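Side-chain contacts in ABC transporter, substrate binding protein (Agrobacterium tumefaciens, PDB 3C9H), which probably captures a solute in the periplasm and delivers it to an ABC transporter, and binds a magnesium ion: residues Arg190-Phe195 with Ser342-Arg347; Ser94-Gln99 with Met333-Gln338; Ser217-Arg222 with Tyr232-Ser237. All coordinates share one frame; numbering follows the deposited sequence.

Contact 1: residues Arg190-Phe195 with Ser342-Arg347; sequences RDQEQF and SRLIER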
loop_
_atom_site.group_PDB
_atom_site.type_symbol
_atom_site.label_atom_id
_atom_site.label_comp_id
_atom_site.label_asym_id
_atom_site.label_seq_id
_atom_site.Cartn_x
_atom_site.Cartn_y
_atom_site.Cartn_z
ATOM N N ARG A 190 -10.012 7.811 -2.921
ATOM C CA ARG A 190 -10.338 8.251 -1.573
ATOM C C ARG A 190 -10.229 9.778 -1.404
ATOM O O ARG A 190 -11.058 10.379 -0.731
ATOM C CB ARG A 190 -9.470 7.540 -0.536
ATOM C CG ARG A 190 -9.506 6.018 -0.589
ATOM C CD ARG A 190 -10.917 5.461 -0.559
ATOM N NE ARG A 190 -11.503 5.516 0.777
ATOM C CZ ARG A 190 -12.760 5.160 1.054
ATOM N NH1 ARG A 190 -13.572 4.736 0.082
ATOM N NH2 ARG A 190 -13.211 5.220 2.308
ATOM N N ASP A 191 -9.191 10.386 -1.980
ATOM C CA ASP A 191 -9.064 11.848 -2.004
ATOM C C ASP A 191 -10.345 12.499 -2.574
ATOM O O ASP A 191 -10.878 13.445 -2.017
ATOM C CB ASP A 191 -7.880 12.269 -2.876
ATOM C CG ASP A 191 -6.542 12.138 -2.185
ATOM O OD1 ASP A 191 -6.488 12.069 -0.936
ATOM O OD2 ASP A 191 -5.521 12.144 -2.905
ATOM N N GLN A 192 -10.813 11.985 -3.702
ATOM C CA GLN A 192 -12.055 12.456 -4.311
ATOM C C GLN A 192 -13.264 12.389 -3.364
ATOM O O GLN A 192 -14.121 13.270 -3.416
ATOM C CB GLN A 192 -12.356 11.671 -5.581
ATOM C CG GLN A 192 -13.332 12.423 -6.497
ATOM C CD GLN A 192 -13.739 11.621 -7.700
ATOM O OE1 GLN A 192 -13.911 10.409 -7.607
ATOM N NE2 GLN A 192 -13.887 12.292 -8.847
ATOM N N GLU A 193 -13.328 11.364 -2.508
ATOM C CA GLU A 193 -14.427 11.223 -1.519
ATOM C C GLU A 193 -14.312 12.158 -0.293
ATOM O O GLU A 193 -15.328 12.506 0.305
ATOM C CB GLU A 193 -14.581 9.751 -1.066
ATOM C CG GLU A 193 -15.502 8.932 -1.980
ATOM C CD GLU A 193 -15.280 7.399 -1.928
ATOM O OE1 GLU A 193 -14.711 6.896 -0.925
ATOM O OE2 GLU A 193 -15.690 6.697 -2.907
ATOM N N GLN A 194 -13.098 12.556 0.097
ATOM C CA GLN A 194 -12.931 13.541 1.188
ATOM C C GLN A 194 -13.066 14.932 0.648
ATOM O O GLN A 194 -13.903 15.713 1.072
ATOM C CB GLN A 194 -11.536 13.493 1.830
ATOM C CG GLN A 194 -11.009 12.154 2.109
ATOM C CD GLN A 194 -11.999 11.320 2.830
ATOM O OE1 GLN A 194 -12.605 11.769 3.809
ATOM N NE2 GLN A 194 -12.189 10.093 2.357
ATOM N N PHE A 195 -12.204 15.201 -0.323
ATOM C CA PHE A 195 -11.810 16.525 -0.740
ATOM C C PHE A 195 -12.537 16.783 -2.043
ATOM O O PHE A 195 -12.188 16.211 -3.084
ATOM C CB PHE A 195 -10.285 16.523 -0.957
ATOM C CG PHE A 195 -9.584 17.783 -0.543
ATOM C CD1 PHE A 195 -8.801 18.483 -1.458
ATOM C CD2 PHE A 195 -9.661 18.249 0.772
ATOM C CE1 PHE A 195 -8.128 19.631 -1.087
ATOM C CE2 PHE A 195 -8.978 19.398 1.164
ATOM C CZ PHE A 195 -8.216 20.095 0.226
ATOM N N SER A 342 -12.399 3.689 -14.791
ATOM C CA SER A 342 -11.889 4.188 -16.071
ATOM C C SER A 342 -12.181 5.660 -16.257
ATOM O O SER A 342 -11.354 6.383 -16.781
ATOM C CB SER A 342 -12.504 3.425 -17.257
ATOM O OG SER A 342 -11.953 2.141 -17.362
ATOM N N ARG A 343 -13.350 6.101 -15.822
ATOM C CA ARG A 343 -13.711 7.500 -15.958
ATOM C C ARG A 343 -12.824 8.395 -15.081
ATOM O O ARG A 343 -12.367 9.443 -15.528
ATOM C CB ARG A 343 -15.192 7.691 -15.641
ATOM C CG ARG A 343 -16.140 6.945 -16.626
ATOM C CD ARG A 343 -16.150 7.596 -18.011
ATOM N NE ARG A 343 -17.137 7.041 -18.955
ATOM C CZ ARG A 343 -17.002 5.895 -19.627
ATOM N NH1 ARG A 343 -15.930 5.116 -19.438
ATOM N NH2 ARG A 343 -17.951 5.513 -20.488
ATOM N N LEU A 344 -12.567 7.977 -13.840
ATOM C CA LEU A 344 -11.734 8.757 -12.927
ATOM C C LEU A 344 -10.299 8.902 -13.437
ATOM O O LEU A 344 -9.670 9.936 -13.237
ATOM C CB LEU A 344 -11.719 8.110 -11.545
ATOM C CG LEU A 344 -10.869 8.813 -10.481
ATOM C CD1 LEU A 344 -11.412 10.209 -10.197
ATOM C CD2 LEU A 344 -10.831 7.987 -9.217
ATOM N N ILE A 345 -9.791 7.865 -14.086
ATOM C CA ILE A 345 -8.454 7.885 -14.649
ATOM C C ILE A 345 -8.342 8.864 -15.835
ATOM O O ILE A 345 -7.345 9.581 -15.970
ATOM C CB ILE A 345 -7.980 6.444 -15.019
ATOM C CG1 ILE A 345 -7.701 5.638 -13.738
ATOM C CG2 ILE A 345 -6.735 6.493 -15.876
ATOM C CD1 ILE A 345 -7.248 4.163 -13.951
ATOM N N GLU A 346 -9.360 8.925 -16.686
ATOM C CA GLU A 346 -9.296 9.862 -17.797
ATOM C C GLU A 346 -9.504 11.318 -17.330
ATOM O O GLU A 346 -8.896 12.232 -17.875
ATOM C CB GLU A 346 -10.226 9.451 -18.959
ATOM C CG GLU A 346 -11.730 9.484 -18.712
ATOM C CD GLU A 346 -12.536 9.140 -19.991
ATOM O OE1 GLU A 346 -11.966 9.242 -21.117
ATOM O OE2 GLU A 346 -13.733 8.770 -19.872
ATOM N N ARG A 347 -10.334 11.529 -16.321
ATOM C CA ARG A 347 -10.442 12.841 -15.669
ATOM C C ARG A 347 -9.100 13.324 -15.039
ATOM O O ARG A 347 -8.722 14.491 -15.130
ATOM C CB ARG A 347 -11.528 12.767 -14.601
ATOM C CG ARG A 347 -11.934 14.103 -14.029
ATOM C CD ARG A 347 -13.241 14.010 -13.245
ATOM N NE ARG A 347 -13.695 15.335 -12.805
ATOM C CZ ARG A 347 -14.496 15.570 -11.769
ATOM N NH1 ARG A 347 -14.953 14.581 -11.009
ATOM N NH2 ARG A 347 -14.829 16.816 -11.476
#

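Contact 2: residues Ser94-Gln99 with Met333-Gln338; sequences SAMDLQ and MVYLDQ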
loop_
_atom_site.group_PDB
_atom_site.type_symbol
_atom_site.label_atom_id
_atom_site.label_comp_id
_atom_site.label_asym_id
_atom_site.label_seq_id
_atom_site.Cartn_x
_atom_site.Cartn_y
_atom_site.Cartn_z
ATOM N N SER A 94 -1.736 -3.837 -1.486
ATOM C CA SER A 94 -2.190 -2.567 -0.997
ATOM C C SER A 94 -3.331 -2.012 -1.862
ATOM O O SER A 94 -3.947 -1.007 -1.487
ATOM C CB SER A 94 -1.041 -1.578 -0.926
ATOM O OG SER A 94 -0.350 -1.531 -2.153
ATOM N N ALA A 95 -3.606 -2.651 -3.002
ATOM C CA ALA A 95 -4.741 -2.251 -3.833
ATOM C C ALA A 95 -6.031 -2.932 -3.300
ATOM O O ALA A 95 -6.493 -3.955 -3.803
ATOM C CB ALA A 95 -4.496 -2.492 -5.315
ATOM N N MET A 96 -6.607 -2.315 -2.269
ATOM C CA MET A 96 -7.633 -2.938 -1.442
ATOM C C MET A 96 -8.822 -3.316 -2.310
ATOM O O MET A 96 -9.403 -4.387 -2.173
ATOM C CB MET A 96 -8.108 -1.984 -0.348
ATOM C CG MET A 96 -7.052 -1.465 0.662
ATOM S SD MET A 96 -7.688 -0.344 1.932
ATOM C CE MET A 96 -8.723 -1.466 2.858
ATOM N N ASP A 97 -9.177 -2.403 -3.186
ATOM C CA ASP A 97 -10.278 -2.584 -4.104
ATOM C C ASP A 97 -10.114 -3.781 -5.046
ATOM O O ASP A 97 -11.057 -4.561 -5.240
ATOM C CB ASP A 97 -10.563 -1.276 -4.848
ATOM C CG ASP A 97 -9.380 -0.757 -5.672
ATOM O OD1 ASP A 97 -8.202 -0.977 -5.310
ATOM O OD2 ASP A 97 -9.655 -0.048 -6.664
ATOM N N LEU A 98 -8.910 -3.985 -5.567
ATOM C CA LEU A 98 -8.648 -5.099 -6.469
ATOM C C LEU A 98 -8.691 -6.417 -5.715
ATOM O O LEU A 98 -9.082 -7.435 -6.277
ATOM C CB LEU A 98 -7.277 -4.938 -7.166
ATOM C CG LEU A 98 -7.176 -3.698 -8.077
ATOM C CD1 LEU A 98 -5.839 -3.614 -8.774
ATOM C CD2 LEU A 98 -8.369 -3.635 -9.089
ATOM N N GLN A 99 -8.270 -6.401 -4.447
ATOM C CA GLN A 99 -8.316 -7.600 -3.625
ATOM C C GLN A 99 -9.741 -7.991 -3.268
ATOM O O GLN A 99 -10.097 -9.154 -3.301
ATOM C CB GLN A 99 -7.466 -7.427 -2.374
ATOM C CG GLN A 99 -5.965 -7.401 -2.685
ATOM C CD GLN A 99 -5.401 -8.788 -2.974
ATOM O OE1 GLN A 99 -5.504 -9.288 -4.101
ATOM N NE2 GLN A 99 -4.779 -9.413 -1.958
ATOM N N MET A 333 -18.964 -2.809 -2.831
ATOM C CA MET A 333 -19.741 -1.551 -2.827
ATOM C C MET A 333 -18.992 -0.308 -2.322
ATOM O O MET A 333 -19.318 0.808 -2.728
ATOM C CB MET A 333 -21.009 -1.718 -1.983
ATOM C CG MET A 333 -20.743 -2.064 -0.513
ATOM S SD MET A 333 -22.284 -2.182 0.414
ATOM C CE MET A 333 -21.889 -3.434 1.652
ATOM N N VAL A 334 -18.023 -0.485 -1.424
ATOM C CA VAL A 334 -17.194 0.645 -0.956
ATOM C C VAL A 334 -16.327 1.237 -2.090
ATOM O O VAL A 334 -15.957 2.430 -2.069
ATOM C CB VAL A 334 -16.270 0.218 0.232
ATOM C CG1 VAL A 334 -15.449 1.415 0.754
ATOM C CG2 VAL A 334 -17.098 -0.390 1.357
ATOM N N TYR A 335 -16.023 0.395 -3.079
ATOM C CA TYR A 335 -15.077 0.716 -4.147
ATOM C C TYR A 335 -15.732 0.994 -5.499
ATOM O O TYR A 335 -16.804 0.469 -5.802
ATOM C CB TYR A 335 -14.130 -0.449 -4.307
ATOM C CG TYR A 335 -13.521 -0.886 -3.008
ATOM C CD1 TYR A 335 -13.974 -2.028 -2.346
ATOM C CD2 TYR A 335 -12.494 -0.148 -2.419
ATOM C CE1 TYR A 335 -13.404 -2.435 -1.149
ATOM C CE2 TYR A 335 -11.909 -0.557 -1.212
ATOM C CZ TYR A 335 -12.375 -1.697 -0.587
ATOM O OH TYR A 335 -11.803 -2.083 0.589
ATOM N N LEU A 336 -15.027 1.778 -6.312
ATOM C CA LEU A 336 -15.481 2.191 -7.645
ATOM C C LEU A 336 -15.521 1.023 -8.626
ATOM O O LEU A 336 -14.555 0.289 -8.764
ATOM C CB LEU A 336 -14.552 3.269 -8.221
ATOM C CG LEU A 336 -14.705 4.700 -7.695
ATOM C CD1 LEU A 336 -14.520 4.740 -6.183
ATOM C CD2 LEU A 336 -13.707 5.629 -8.374
ATOM N N ASP A 337 -16.638 0.889 -9.336
ATOM C CA ASP A 337 -16.761 -0.122 -10.360
ATOM C C ASP A 337 -15.823 0.158 -11.546
ATOM O O ASP A 337 -15.295 1.261 -11.687
ATOM C CB ASP A 337 -18.228 -0.253 -10.804
ATOM C CG ASP A 337 -18.733 0.939 -11.594
ATOM O OD1 ASP A 337 -17.999 1.483 -12.439
ATOM O OD2 ASP A 337 -19.920 1.293 -11.425
ATOM N N GLN A 338 -15.660 -0.843 -12.410
ATOM C CA GLN A 338 -14.683 -0.796 -13.512
ATOM C C GLN A 338 -14.843 0.430 -14.416
ATOM O O GLN A 338 -13.841 1.050 -14.818
ATOM C CB GLN A 338 -14.760 -2.086 -14.360
ATOM C CG GLN A 338 -14.382 -3.347 -13.576
ATOM C CD GLN A 338 -14.859 -4.621 -14.244
ATOM O OE1 GLN A 338 -14.605 -4.843 -15.433
ATOM N NE2 GLN A 338 -15.539 -5.477 -13.482
HETATM O O HOH W 1 -11.723 1.230 -6.604
#

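Contact 3: residues Ser217-Arg222 with Tyr232-Ser237; sequences SAILER and YNILGS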
loop_
_atom_site.group_PDB
_atom_site.type_symbol
_atom_site.label_atom_id
_atom_site.label_comp_id
_atom_site.label_asym_id
_atom_site.label_seq_id
_atom_site.Cartn_x
_atom_site.Cartn_y
_atom_site.Cartn_z
ATOM N N SER A 217 8.954 3.829 -3.878
ATOM C CA SER A 217 10.419 3.751 -3.805
ATOM C C SER A 217 11.102 4.627 -4.866
ATOM O O SER A 217 12.105 5.272 -4.561
ATOM C CB SER A 217 10.915 2.318 -3.912
ATOM O OG SER A 217 10.455 1.767 -5.125
ATOM N N ALA A 218 10.572 4.656 -6.094
ATOM C CA ALA A 218 11.129 5.514 -7.162
ATOM C C ALA A 218 11.076 6.999 -6.765
ATOM O O ALA A 218 11.993 7.782 -7.023
ATOM C CB ALA A 218 10.390 5.299 -8.510
ATOM N N ILE A 219 9.977 7.391 -6.154
ATOM C CA ILE A 219 9.807 8.777 -5.738
ATOM C C ILE A 219 10.733 9.055 -4.552
ATOM O O ILE A 219 11.453 10.033 -4.551
ATOM C CB ILE A 219 8.351 9.086 -5.404
ATOM C CG1 ILE A 219 7.475 8.983 -6.667
ATOM C CG2 ILE A 219 8.252 10.478 -4.731
ATOM C CD1 ILE A 219 5.950 8.991 -6.379
ATOM N N LEU A 220 10.776 8.143 -3.591
ATOM C CA LEU A 220 11.634 8.313 -2.431
ATOM C C LEU A 220 13.100 8.467 -2.806
ATOM O O LEU A 220 13.766 9.373 -2.287
ATOM C CB LEU A 220 11.406 7.190 -1.415
ATOM C CG LEU A 220 10.096 7.344 -0.631
ATOM C CD1 LEU A 220 9.716 6.030 0.006
ATOM C CD2 LEU A 220 10.188 8.468 0.426
ATOM N N GLU A 221 13.602 7.649 -3.728
ATOM C CA GLU A 221 15.015 7.810 -4.171
ATOM C C GLU A 221 15.293 9.203 -4.715
ATOM O O GLU A 221 16.336 9.760 -4.420
ATOM C CB GLU A 221 15.523 6.701 -5.127
ATOM C CG GLU A 221 14.623 6.279 -6.230
ATOM C CD GLU A 221 14.976 4.881 -6.812
ATOM O OE1 GLU A 221 14.719 3.824 -6.151
ATOM O OE2 GLU A 221 15.468 4.857 -7.962
ATOM N N ARG A 222 14.342 9.783 -5.434
ATOM C CA ARG A 222 14.523 11.079 -6.081
ATOM C C ARG A 222 14.350 12.284 -5.132
ATOM O O ARG A 222 15.016 13.319 -5.294
ATOM C CB ARG A 222 13.617 11.188 -7.301
ATOM C CG ARG A 222 14.113 10.314 -8.487
ATOM C CD ARG A 222 13.020 10.052 -9.515
ATOM N NE ARG A 222 13.504 9.195 -10.599
ATOM C CZ ARG A 222 13.770 7.896 -10.485
ATOM N NH1 ARG A 222 13.574 7.240 -9.339
ATOM N NH2 ARG A 222 14.233 7.231 -11.542
ATOM N N TYR A 232 3.804 13.493 -3.175
ATOM C CA TYR A 232 2.425 13.526 -2.725
ATOM C C TYR A 232 1.824 12.107 -2.740
ATOM O O TYR A 232 1.992 11.386 -3.717
ATOM C CB TYR A 232 1.594 14.461 -3.626
ATOM C CG TYR A 232 0.133 14.456 -3.294
ATOM C CD1 TYR A 232 -0.343 15.173 -2.210
ATOM C CD2 TYR A 232 -0.782 13.731 -4.054
ATOM C CE1 TYR A 232 -1.686 15.149 -1.865
ATOM C CE2 TYR A 232 -2.143 13.706 -3.720
ATOM C CZ TYR A 232 -2.582 14.410 -2.629
ATOM O OH TYR A 232 -3.918 14.414 -2.285
ATOM N N ASN A 233 1.110 11.747 -1.677
ATOM C CA ASN A 233 0.465 10.422 -1.533
ATOM C C ASN A 233 1.428 9.249 -1.516
ATOM O O ASN A 233 1.157 8.188 -2.089
ATOM C CB ASN A 233 -0.584 10.203 -2.625
ATOM C CG ASN A 233 -1.962 10.703 -2.239
ATOM O OD1 ASN A 233 -2.947 10.484 -2.978
ATOM N ND2 ASN A 233 -2.057 11.355 -1.096
ATOM N N ILE A 234 2.529 9.419 -0.801
ATOM C CA ILE A 234 3.568 8.420 -0.718
ATOM C C ILE A 234 3.250 7.531 0.482
ATOM O O ILE A 234 2.691 8.005 1.464
ATOM C CB ILE A 234 4.979 9.097 -0.579
ATOM C CG1 ILE A 234 5.169 10.094 -1.733
ATOM C CG2 ILE A 234 6.114 8.043 -0.548
ATOM C CD1 ILE A 234 4.941 9.496 -3.127
ATOM N N LEU A 235 3.614 6.247 0.396
ATOM C CA LEU A 235 3.439 5.337 1.509
ATOM C C LEU A 235 4.294 5.760 2.712
ATOM O O LEU A 235 5.515 5.810 2.633
ATOM C CB LEU A 235 3.709 3.889 1.083
ATOM C CG LEU A 235 2.702 3.236 0.108
ATOM C CD1 LEU A 235 3.142 1.804 -0.211
ATOM C CD2 LEU A 235 1.245 3.272 0.654
ATOM N N GLY A 236 3.638 6.041 3.831
ATOM C CA GLY A 236 4.320 6.540 5.028
ATOM C C GLY A 236 5.275 5.527 5.620
ATOM O O GLY A 236 6.298 5.887 6.158
ATOM N N SER A 237 4.924 4.246 5.522
ATOM C CA SER A 237 5.765 3.167 6.036
ATOM C C SER A 237 7.098 3.130 5.294
ATOM O O SER A 237 8.146 3.070 5.890
ATOM C CB SER A 237 5.022 1.838 5.879
ATOM O OG SER A 237 4.417 1.758 4.591
#

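Contact 1: residues Arg190-Phe195 with Ser342-Arg347
Gln192, close to the C-terminal end of helix 183-194, faces Leu344 in the middle of helix 338-353, and with their CA atoms 9.4 Å apart the two backbones are bridged by side chains alone. Gln192 does the reaching. Its CG stands anti to the backbone N (chi1 -160°) and the chain runs on extended, which carries the amide across to the second helix. There Leu344 lies alongside it, pointing the contrary way, and its CD1 methyl rests against the amide group, 3.5 Å from Gln192 NE2 and 3.6 Å from Gln192 OE1. Arg347, one turn further along, is also extended and brings its guanidinium to the same amide. Gln192 NE2 and Arg347 NH1 come within 3.3 Å, but as modelled both are donors, so no hydrogen bond forms; the two planes are turned 51° apart. The contact thus rests on Leu344 against the amide, and the Arg347 approach adds no bond. On the same helix as Gln192, Arg190 NH1 pairs with Glu193 OE1 at 2.6 Å, a salt bridge that stays within its own turn. Trp199 of helix 198-207 closes the group: it touches Gln192 and Leu344 and makes a cation-pi contact with Arg347. Leu344 packs further on Phe185 and Ser189; Asp191 hydrogen-bonds Tyr232, so helix 183-194 meets the C-terminal helix on one side and is tied to strand 230-235 on another.

Contact 2: residues Ser94-Gln99 with Met333-Gln338
Tyr335 lays the face of its ring on the start of helix 96-104, directly over the backbone of Asp97. Met333-Gln338 leads from strand 323-325 into helix 338-353, so the ring pins that approach to helix 96-104. Asp97 CA sits 3.8 Å from the centroid of the Tyr335 ring and only 14° off the ring normal, a CH-pi contact nearly centred on the face. Asp97 CB comes down beside it, 3.3 Å from Tyr335 CD2, so the root of the acidic side chain, not its carboxylate, does the touching. Val334 CB lies against the opposite face, displaced toward the rim, which leaves the ring between its own chain neighbour and the helix. Met96 crosses the tyrosine at about a right angle. Its CB is 3.8 Å from Tyr335 OH, and the bend at its last torsion (chi3 67°) brings Met96 CE to 3.9 Å from the same oxygen. Beyond the ring, Met96 packs on Leu186, Met261 and Val326, and Val326 also touches Tyr335.

The carboxylate of Asp97 turns off the ring. With CG placed between the backbone N and the carbonyl carbon (chi1 60°), Asp97 OD2 reaches Arg341 on helix 338-353 in a salt bridge. A water modelled between Asp97 OD2 and Leu336 N is too close to the acid for that bridge to be more than doubtful. The chemistry is thus divided: a buried aromatic face meets backbone and CB carbons, while the charge is answered by an arginine. That pairing, together with the nearby helix start, would be expected to keep Asp97 ionised.

Contact 3: residues Ser217-Arg222 with Tyr232-Ser237
No ring or other flat group lies between Ile234 and its two partners, Ile219 and Leu220; the planar groups stand to the sides. Away from the helix, the Tyr232 ring has the side chain of Asn233 over one face, offset toward the rim, and its hydroxyl is hydrogen-bonded to Arg155. On the helix, the Arg222 guanidinium takes Ala218 O close to its own plane, with NH1 donating over 2.9 Å, and NH1 also makes a salt bridge with Glu221 OE2, whose hydrogen bond is weak.

The contact itself is aliphatic, and Ile234 supplies both of its branches. CG2 stands anti to the backbone N while CG1 lies beside it (chi1 -54°), and a second bend at CG1 turns CD1 toward Ile219. The two terminal methyls, Ile219 CD1 and Ile234 CD1, meet at 3.4 Å, tighter than ordinary van der Waals contact; Ile219 CG2 backs this up at 3.8 Å from Ile234 CD1. The other branch goes to Leu220, which runs antiparallel to it, with Leu220 CG 4.0 Å from Ile234 CG2. Just before Ile234 the strand is kinked: Asn233 and Ile234 together face Val138 in a G1 beta bulge. Leu220 continues onto Tyr238, Ala239 and Trp242 of helix 236-245, and Ile219 onto Tyr213. The side chain of Leu220 is about 7 Å from that of Asp43, a magnesium ligand, and about 10 Å from the metal.

A polar tie lies just outside, Leu235 N to Ser216 OG; between Ser217-Arg222 and Tyr232-Ser237 themselves only hydrocarbon meets, held by burial and shape.

From the N terminus, the chain first passes Ser94-Gln99, whose partner comes only at Met333-Gln338, so contact 2 closes a very long loop. Arg190-Phe195 opens contact 1 inside that loop, but its partner, Ser342-Arg347, follows just after contact 2 has closed: the two cross. Contact 3 is local, opening and closing between residues 217 and 237, and nests inside both. Contacts 1 and 2 together fasten the C-terminal region to helices 183-194 and 96-104, and they touch where Leu344 packs on Leu336. Contact 3 joins a helix to a strand, and meets contact 1 where Tyr232 comes up to helix 183-194.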